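Local coordinates for protein putatuve endo-xylanase (Clostridium stercorarium, PDB 1O8P) that binds plant cell-wall polysaccharides, probably xylan and cellulose, as a family 6 carbohydrate-binding module of a putative endo-xylanase, at residues F26-A31 / V141-F146. Residues are numbered along the deposited sequence; the frame is centred on the assembly and turned at random.
With CA (calcium ion), chain B.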
loop_
_atom_site.group_PDB
_atom_site.type_symbol
_atom_site.label_atom_id
_atom_site.label_comp_id
_atom_site.label_asym_id
_atom_site.label_seq_id
_atom_site.Cartn_x
_atom_site.Cartn_y
_atom_site.Cartn_z
ATOM N N PHE A 26 8.064 0.097 9.491
ATOM C CA PHE A 26 8.878 -1.118 9.418
ATOM C C PHE A 26 8.224 -2.414 9.908
ATOM O O PHE A 26 8.858 -3.429 9.846
ATOM C CB PHE A 26 10.237 -0.885 10.080
ATOM C CG PHE A 26 10.882 0.380 9.639
ATOM C CD1 PHE A 26 11.569 0.436 8.423
ATOM C CD2 PHE A 26 10.769 1.553 10.423
ATOM C CE1 PHE A 26 12.157 1.618 8.001
ATOM C CE2 PHE A 26 11.329 2.734 10.008
ATOM C CZ PHE A 26 12.039 2.780 8.800
ATOM N N SER A 27 6.979 -2.366 10.388
ATOM C CA SER A 27 6.098 -3.542 10.570
ATOM C C SER A 27 4.978 -3.445 9.557
ATOM O O SER A 27 4.541 -2.330 9.258
ATOM C CB SER A 27 5.392 -3.546 11.944
ATOM O OG SER A 27 6.247 -3.202 12.994
ATOM N N ASN A 28 4.486 -4.591 9.074
ATOM C CA ASN A 28 3.399 -4.627 8.093
ATOM C C ASN A 28 2.266 -3.678 8.407
ATOM O O ASN A 28 1.692 -3.682 9.514
ATOM C CB ASN A 28 2.838 -6.031 7.927
ATOM C CG ASN A 28 3.876 -6.998 7.432
ATOM O OD1 ASN A 28 4.970 -6.604 7.062
ATOM N ND2 ASN A 28 3.566 -8.253 7.466
ATOM N N ILE A 29 1.968 -2.821 7.445
ATOM C CA ILE A 29 0.751 -2.021 7.531
ATOM C C ILE A 29 -0.336 -2.763 6.800
ATOM O O ILE A 29 -0.226 -2.978 5.583
ATOM C CB ILE A 29 0.963 -0.594 6.947
ATOM C CG1 ILE A 29 2.171 0.087 7.603
ATOM C CG2 ILE A 29 -0.326 0.247 7.149
ATOM C CD1 ILE A 29 2.880 1.091 6.726
ATOM N N GLN A 30 -1.390 -3.140 7.530
ATOM C CA GLN A 30 -2.460 -3.925 6.936
ATOM C C GLN A 30 -3.195 -2.964 6.031
ATOM O O GLN A 30 -3.595 -1.896 6.472
ATOM C CB GLN A 30 -3.365 -4.581 8.008
ATOM C CG GLN A 30 -2.638 -5.610 8.904
ATOM C CD GLN A 30 -1.988 -6.747 8.091
ATOM O OE1 GLN A 30 -2.495 -7.126 7.017
ATOM N NE2 GLN A 30 -0.866 -7.274 8.577
ATOM N N ALA A 31 -3.344 -3.320 4.759
ATOM C CA ALA A 31 -3.879 -2.387 3.783
ATOM C C ALA A 31 -5.355 -2.061 4.075
ATOM O O ALA A 31 -5.861 -0.974 3.698
ATOM C CB ALA A 31 -3.695 -2.944 2.375
ATOM N N VAL A 141 -4.572 -5.988 -2.105
ATOM C CA VAL A 141 -3.450 -5.657 -1.259
ATOM C C VAL A 141 -3.736 -6.164 0.148
ATOM O O VAL A 141 -4.715 -5.757 0.772
ATOM C CB VAL A 141 -3.145 -4.154 -1.225
ATOM C CG1 VAL A 141 -1.737 -3.910 -0.582
ATOM C CG2 VAL A 141 -3.246 -3.509 -2.651
ATOM N N ASP A 142 -2.885 -7.080 0.613
ATOM C CA ASP A 142 -2.996 -7.657 1.949
ATOM C C ASP A 142 -2.339 -6.652 2.905
ATOM O O ASP A 142 -2.986 -6.147 3.804
ATOM C CB ASP A 142 -2.291 -9.021 1.970
ATOM C CG ASP A 142 -2.392 -9.718 3.277
ATOM O OD1 ASP A 142 -2.964 -9.173 4.270
ATOM O OD2 ASP A 142 -1.892 -10.841 3.411
ATOM N N TRP A 143 -1.063 -6.337 2.667
ATOM C CA TRP A 143 -0.329 -5.400 3.509
ATOM C C TRP A 143 0.804 -4.810 2.730
ATOM O O TRP A 143 1.109 -5.270 1.613
ATOM C CB TRP A 143 0.203 -6.053 4.810
ATOM C CG TRP A 143 0.925 -7.356 4.657
ATOM C CD1 TRP A 143 0.452 -8.608 5.017
ATOM C CD2 TRP A 143 2.268 -7.570 4.164
ATOM N NE1 TRP A 143 1.407 -9.570 4.770
ATOM C CE2 TRP A 143 2.527 -8.971 4.242
ATOM C CE3 TRP A 143 3.283 -6.724 3.679
ATOM C CZ2 TRP A 143 3.759 -9.545 3.822
ATOM C CZ3 TRP A 143 4.497 -7.281 3.241
ATOM C CH2 TRP A 143 4.734 -8.682 3.329
ATOM N N PHE A 144 1.423 -3.788 3.331
ATOM C CA PHE A 144 2.638 -3.171 2.799
ATOM C C PHE A 144 3.558 -2.766 3.936
ATOM O O PHE A 144 3.130 -2.616 5.088
ATOM C CB PHE A 144 2.341 -2.015 1.797
ATOM C CG PHE A 144 1.763 -0.764 2.411
ATOM C CD1 PHE A 144 0.409 -0.709 2.797
ATOM C CD2 PHE A 144 2.537 0.379 2.553
ATOM C CE1 PHE A 144 -0.156 0.445 3.366
ATOM C CE2 PHE A 144 1.956 1.554 3.116
ATOM C CZ PHE A 144 0.620 1.576 3.516
ATOM N N VAL A 145 4.830 -2.624 3.631
ATOM C CA VAL A 145 5.811 -2.364 4.670
ATOM C C VAL A 145 7.028 -1.712 4.033
ATOM O O VAL A 145 7.263 -1.860 2.839
ATOM C CB VAL A 145 6.177 -3.680 5.514
ATOM C CG1 VAL A 145 7.006 -4.705 4.691
ATOM C CG2 VAL A 145 6.930 -3.304 6.795
ATOM N N PHE A 146 7.787 -0.972 4.841
ATOM C CA PHE A 146 8.974 -0.238 4.374
ATOM C C PHE A 146 10.252 -0.823 4.997
ATOM O O PHE A 146 10.179 -1.515 6.020
ATOM C CB PHE A 146 8.831 1.273 4.674
ATOM C CG PHE A 146 7.662 1.930 3.968
ATOM C CD1 PHE A 146 7.817 2.467 2.681
ATOM C CD2 PHE A 146 6.385 1.972 4.569
ATOM C CE1 PHE A 146 6.727 3.074 2.018
ATOM C CE2 PHE A 146 5.290 2.565 3.910
ATOM C CZ PHE A 146 5.453 3.117 2.640
HETATM CA CA CA B . -4.267 -7.552 5.447
HETATM O O HOH W 1 10.924 -3.726 7.755
HETATM O O HOH W 2 -4.996 -9.002 7.290
#
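Asn28 lays its carboxamide flat against the indole of Trp143, the two planes 11° apart, with ND2 3.4 Å above the ring plane, over the ring centre. The indole is brought under the amide by a chi1 of 48°, which sets CG of Trp143 between its own backbone N and carbonyl carbon. The OD1 branch of Asn28 points the other way along the strand and rests on CB of Val145. Gln30 meets the same tryptophan differently: its amide stands steeply to the indole, and OE1 lies at the ring edge. On the opposite face of the sheet, Ile29 sits over the ring of Phe144, its CB 4.1 Å from the centroid in a CH-pi contact, while its CD1 also reaches the edge of the Phe146 ring. The Phe144 ring meets Tyr65 edge-to-face and touches Ile131 and Leu133 of strand 128-135, so this apolar side belongs to the core of the beta-sandwich. The short outer strand 29-30, antiparallel to 140-147, thus illustrates how one strand pairing serves two faces, Gln30 and Trp143 on one, Ile29 and Phe144 on the other. Ile29 and Phe144 form a hydrogen-bonded pair, Ile29 N to Phe144 O at 2.6 Å and Phe144 N back to Ile29 O at 2.9 Å. Two residues on, past the non-hydrogen-bonded pair, Ala31 N donates to Asp142 O at 3.0 Å. That carbonyl also binds calcium, together with Asp142 OD1 and, at 2.4 Å, Gln30 OE1; a bend at chi2 (-57°) folds the glutamine chain toward the ion. A water, Glu32 and Ser52 complete the site, and Arg80 holds OD2 of Asp142 in a salt bridge. A second water bridges Phe26 O and Phe146 O.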